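PDB 6C3R: protein 1A from Cricket paralysis virus, which suppresses antiviral RNA interference in insect cells by inactivating host Argonaute-2 and recruiting a cellular ubiquitin ligase that promotes its degradation. Local coordinates for residues D54-K57 with R58-L62; L65-L68 with T69-Y73. All blocks are in the same frame, centred on the assembly; numbering follows the deposited sequence.

Contacts 1 and 2 are both local contacts on one helix, residues 53-70. Contact 1 covers its first turns and contact 2 its last turn and the loop that follows. Their centres lie about 17 Å apart; beyond the shared helix the two contacts do not touch. In contact 1 charged side chains pair with one another and reach Ser41. In contact 2 hydroxyl groups turn back onto main-chain carbonyls, and no other chain of the assembly touches it. Helix 77-90 lies along both. Neither lies in the BC-box or in the chain's own Argonaute-2 region (93-101), but Glu94 and Arg96 of the second subunit, which belong to that region there, come close to contact 1.

Contact 1: residues D54-K57 with R58-L62; sequences DRIK and REEEL
Side chains from successive turns of one alpha-helix pair here as i to i+4 and i to i+3 ion pairs, near the start of helix 53-70. The backbone is regular, with Arg58 N bonded to Asp54 O at 2.8 Å and three like bonds after it. Arg55 and Glu59 run side by side and point the same way. Arg55 NH1 meets Glu59 OE1 at 2.6 Å in a salt bridge, the carboxylate coming to the guanidinium edge with the two planes 62° apart. Bends at chi2 and chi3 carry the arginine end to this partner. Arg58 NH1 and Glu61 OE2 make a second salt bridge, OE2 lying in the guanidinium plane; Leu62 CD1 sits over one face of that group, toward the rim. Helix 77-90 packs against Arg58 and Glu59. Glu94 of the second subunit packs on Arg55. Lys57 and Glu60 form the third pair, and Ser41, just before strand 42-45, bonds both: its carbonyl accepts from Lys57 NZ and its hydroxyl bonds Glu60 OE2. The other oxygen, Glu60 OE1, takes Lys57 NZ at 2.9 Å on its syn lone pair.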
loop_
_atom_site.group_PDB
_atom_site.type_symbol
_atom_site.label_atom_id
_atom_site.label_comp_id
_atom_site.label_asym_id
_atom_site.label_seq_id
_atom_site.Cartn_x
_atom_site.Cartn_y
_atom_site.Cartn_z
ATOM N N ASP A 54 -7.277 -7.867 0.105
ATOM C CA ASP A 54 -6.493 -8.795 0.906
ATOM C C ASP A 54 -5.515 -8.052 1.797
ATOM O O ASP A 54 -5.417 -8.330 2.984
ATOM C CB ASP A 54 -5.684 -9.738 0.021
ATOM C CG ASP A 54 -6.549 -10.725 -0.777
ATOM O OD1 ASP A 54 -7.707 -11.041 -0.408
ATOM O OD2 ASP A 54 -6.028 -11.199 -1.806
ATOM N N ARG A 55 -4.780 -7.123 1.195
ATOM C CA ARG A 55 -3.834 -6.259 1.918
ATOM C C ARG A 55 -4.545 -5.615 3.119
ATOM O O ARG A 55 -4.068 -5.681 4.229
ATOM C CB ARG A 55 -3.271 -5.206 0.953
ATOM C CG ARG A 55 -1.805 -4.817 1.108
ATOM C CD ARG A 55 -1.595 -3.628 2.023
ATOM N NE ARG A 55 -2.546 -2.537 1.764
ATOM C CZ ARG A 55 -2.884 -1.582 2.639
ATOM N NH1 ARG A 55 -2.334 -1.511 3.865
ATOM N NH2 ARG A 55 -3.785 -0.663 2.274
ATOM N N ILE A 56 -5.727 -5.055 2.874
ATOM C CA ILE A 56 -6.606 -4.487 3.916
ATOM C C ILE A 56 -6.918 -5.539 4.985
ATOM O O ILE A 56 -6.727 -5.297 6.167
ATOM C CB ILE A 56 -7.968 -3.962 3.332
ATOM C CG1 ILE A 56 -7.801 -2.923 2.221
ATOM C CG2 ILE A 56 -8.849 -3.379 4.409
ATOM C CD1 ILE A 56 -6.823 -1.823 2.544
ATOM N N LYS A 57 -7.422 -6.690 4.564
ATOM C CA LYS A 57 -7.891 -7.713 5.502
ATOM C C LYS A 57 -6.776 -8.266 6.397
ATOM O O LYS A 57 -6.947 -8.409 7.607
ATOM C CB LYS A 57 -8.592 -8.835 4.744
ATOM C CG LYS A 57 -9.940 -8.410 4.175
ATOM C CD LYS A 57 -11.003 -8.385 5.265
ATOM C CE LYS A 57 -11.988 -7.233 5.101
ATOM N NZ LYS A 57 -12.803 -7.058 6.340
ATOM N N ARG A 58 -5.634 -8.534 5.783
ATOM C CA ARG A 58 -4.399 -8.836 6.499
ATOM C C ARG A 58 -4.008 -7.787 7.565
ATOM O O ARG A 58 -3.613 -8.161 8.667
ATOM C CB ARG A 58 -3.270 -9.028 5.490
ATOM C CG ARG A 58 -1.904 -9.292 6.080
ATOM C CD ARG A 58 -1.822 -10.646 6.768
ATOM N NE ARG A 58 -0.418 -11.060 6.886
ATOM C CZ ARG A 58 0.062 -11.960 7.742
ATOM N NH1 ARG A 58 -0.734 -12.611 8.595
ATOM N NH2 ARG A 58 1.365 -12.223 7.737
ATOM N N GLU A 59 -4.105 -6.504 7.228
ATOM C CA GLU A 59 -3.802 -5.419 8.172
ATOM C C GLU A 59 -4.721 -5.467 9.416
ATOM O O GLU A 59 -4.258 -5.387 10.555
ATOM C CB GLU A 59 -3.850 -4.042 7.466
ATOM C CG GLU A 59 -3.279 -2.890 8.314
ATOM C CD GLU A 59 -2.931 -1.596 7.545
ATOM O OE1 GLU A 59 -2.247 -1.640 6.503
ATOM O OE2 GLU A 59 -3.312 -0.496 7.998
ATOM N N GLU A 60 -6.020 -5.650 9.191
ATOM C CA GLU A 60 -7.018 -5.767 10.279
ATOM C C GLU A 60 -6.766 -6.982 11.179
ATOM O O GLU A 60 -6.922 -6.911 12.381
ATOM C CB GLU A 60 -8.429 -5.883 9.694
ATOM C CG GLU A 60 -8.894 -4.680 8.883
ATOM C CD GLU A 60 -10.135 -4.953 8.012
ATOM O OE1 GLU A 60 -10.819 -6.014 8.197
ATOM O OE2 GLU A 60 -10.432 -4.079 7.143
ATOM N N GLU A 61 -6.417 -8.101 10.554
ATOM C CA GLU A 61 -6.131 -9.365 11.236
ATOM C C GLU A 61 -4.950 -9.200 12.205
ATOM O O GLU A 61 -5.010 -9.621 13.377
ATOM C CB GLU A 61 -5.839 -10.440 10.182
ATOM C CG GLU A 61 -5.676 -11.844 10.729
ATOM C CD GLU A 61 -4.954 -12.795 9.781
ATOM O OE1 GLU A 61 -5.455 -13.930 9.570
ATOM O OE2 GLU A 61 -3.877 -12.437 9.246
ATOM N N LEU A 62 -3.899 -8.554 11.710
ATOM C CA LEU A 62 -2.696 -8.295 12.467
ATOM C C LEU A 62 -2.876 -7.267 13.586
ATOM O O LEU A 62 -2.341 -7.451 14.680
ATOM C CB LEU A 62 -1.576 -7.842 11.516
ATOM C CG LEU A 62 -0.989 -8.900 10.584
ATOM C CD1 LEU A 62 -0.039 -8.291 9.583
ATOM C CD2 LEU A 62 -0.291 -9.979 11.376
#

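Contact 2: residues L65-L68 with T69-Y73; sequences LIFL and TSDVY
The backbone is helical from Leu65 to Leu68, weakly bonded over the next two residues, and turns into loop by Asp71. Thr69 N still makes a regular i to i+4 bond to Leu65 O at 2.9 Å. The next such bonds, Ser70 N to Ile66 O and Asp71 N to Phe67 O, are weak. Asp71 N also bonds to Leu68 O at 3.2 Å, an i to i+3 bond with the donor above the carbonyl plane. Two hydroxyls fold back onto the helix. Thr69 OG1 donates to Leu65 O at 2.6 Å, so this oxygen is gripped twice by one residue, with the amide and hydroxyl on opposite faces of its plane. A chi1 of 58° sets OG1 between the backbone N and the carbonyl carbon, turned back toward the preceding turn. Ser70 OG donates to Phe67 O at 2.6 Å, one residue closer in sequence. It is also hydrogen-bonded to Ser109 N, which ties the helix end to the residue just after strand 104-108. The Phe67 ring and the Asp71 side chain lie alongside each other, pointing the same way. Ring and carboxylate planes are 25° apart, and Phe67 CZ is 3.7 Å from Asp71 OD1. Ile66 O accepts from Trp80 NE1 of helix 77-90, and Thr69 packs on Trp80 and Leu83. The side chains of Ile66, Phe67 and Ser70 pack against Leu106, Ile107 and Val108 of strand 104-108.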
loop_
_atom_site.group_PDB
_atom_site.type_symbol
_atom_site.label_atom_id
_atom_site.label_comp_id
_atom_site.label_asym_id
_atom_site.label_seq_id
_atom_site.Cartn_x
_atom_site.Cartn_y
_atom_site.Cartn_z
ATOM N N LEU A 65 -4.527 -9.237 16.352
ATOM C CA LEU A 65 -3.608 -10.122 17.039
ATOM C C LEU A 65 -2.649 -9.364 17.906
ATOM O O LEU A 65 -2.324 -9.837 18.991
ATOM C CB LEU A 65 -2.804 -10.967 16.034
ATOM C CG LEU A 65 -3.609 -12.057 15.331
ATOM C CD1 LEU A 65 -2.873 -12.543 14.087
ATOM C CD2 LEU A 65 -3.898 -13.205 16.287
ATOM N N ILE A 66 -2.184 -8.211 17.421
ATOM C CA ILE A 66 -1.254 -7.402 18.168
ATOM C C ILE A 66 -1.926 -6.921 19.441
ATOM O O ILE A 66 -1.278 -6.807 20.468
ATOM C CB ILE A 66 -0.702 -6.215 17.320
ATOM C CG1 ILE A 66 0.291 -6.741 16.274
ATOM C CG2 ILE A 66 -0.025 -5.126 18.174
ATOM C CD1 ILE A 66 0.443 -5.848 15.051
ATOM N N PHE A 67 -3.230 -6.662 19.389
ATOM C CA PHE A 67 -3.923 -6.300 20.603
ATOM C C PHE A 67 -4.191 -7.499 21.488
ATOM O O PHE A 67 -3.899 -7.469 22.697
ATOM C CB PHE A 67 -5.245 -5.613 20.360
ATOM C CG PHE A 67 -5.947 -5.307 21.649
ATOM C CD1 PHE A 67 -5.543 -4.219 22.415
ATOM C CD2 PHE A 67 -6.926 -6.162 22.155
ATOM C CE1 PHE A 67 -6.149 -3.946 23.632
ATOM C CE2 PHE A 67 -7.530 -5.904 23.375
ATOM C CZ PHE A 67 -7.146 -4.788 24.112
ATOM N N LEU A 68 -4.807 -8.528 20.917
ATOM C CA LEU A 68 -5.217 -9.666 21.728
ATOM C C LEU A 68 -4.019 -10.321 22.417
ATOM O O LEU A 68 -4.113 -10.701 23.565
ATOM C CB LEU A 68 -5.941 -10.698 20.890
ATOM C CG LEU A 68 -7.309 -10.345 20.320
ATOM C CD1 LEU A 68 -7.733 -11.503 19.440
ATOM C CD2 LEU A 68 -8.347 -10.093 21.377
ATOM N N THR A 69 -2.891 -10.425 21.725
ATOM C CA THR A 69 -1.687 -10.994 22.327
ATOM C C THR A 69 -1.093 -10.072 23.401
ATOM O O THR A 69 -0.447 -10.563 24.324
ATOM C CB THR A 69 -0.592 -11.321 21.287
ATOM O OG1 THR A 69 -0.252 -10.141 20.564
ATOM C CG2 THR A 69 -1.046 -12.413 20.323
ATOM N N SER A 70 -1.293 -8.763 23.262
ATOM C CA SER A 70 -0.924 -7.798 24.297
ATOM C C SER A 70 -1.823 -7.828 25.543
ATOM O O SER A 70 -1.394 -7.449 26.628
ATOM C CB SER A 70 -0.928 -6.380 23.741
ATOM O OG SER A 70 -2.208 -5.819 23.848
ATOM N N ASP A 71 -3.064 -8.273 25.379
ATOM C CA ASP A 71 -4.088 -8.243 26.433
ATOM C C ASP A 71 -4.076 -9.473 27.357
ATOM O O ASP A 71 -5.081 -9.775 28.012
ATOM C CB ASP A 71 -5.464 -8.117 25.755
ATOM C CG ASP A 71 -6.533 -7.583 26.682
ATOM O OD1 ASP A 71 -6.306 -6.505 27.285
ATOM O OD2 ASP A 71 -7.611 -8.226 26.795
ATOM N N VAL A 72 -2.945 -10.177 27.405
ATOM C CA VAL A 72 -2.730 -11.308 28.306
ATOM C C VAL A 72 -1.336 -11.235 28.886
ATOM O O VAL A 72 -0.430 -10.637 28.287
ATOM C CB VAL A 72 -2.871 -12.673 27.604
ATOM C CG1 VAL A 72 -4.277 -12.845 27.058
ATOM C CG2 VAL A 72 -1.820 -12.854 26.505
ATOM N N TYR A 73 -1.178 -11.884 30.037
ATOM C CA TYR A 73 0.087 -11.949 30.746
ATOM C C TYR A 73 1.036 -12.926 30.072
ATOM O O TYR A 73 0.700 -14.103 29.920
ATOM C CB TYR A 73 -0.148 -12.410 32.191
ATOM C CG TYR A 73 1.114 -12.576 33.017
ATOM C CD1 TYR A 73 1.590 -11.534 33.826
ATOM C CD2 TYR A 73 1.835 -13.782 33.000
ATOM C CE1 TYR A 73 2.748 -11.688 34.595
ATOM C CE2 TYR A 73 2.996 -13.944 33.754
ATOM C CZ TYR A 73 3.451 -12.900 34.551
ATOM O OH TYR A 73 4.599 -13.069 35.294
#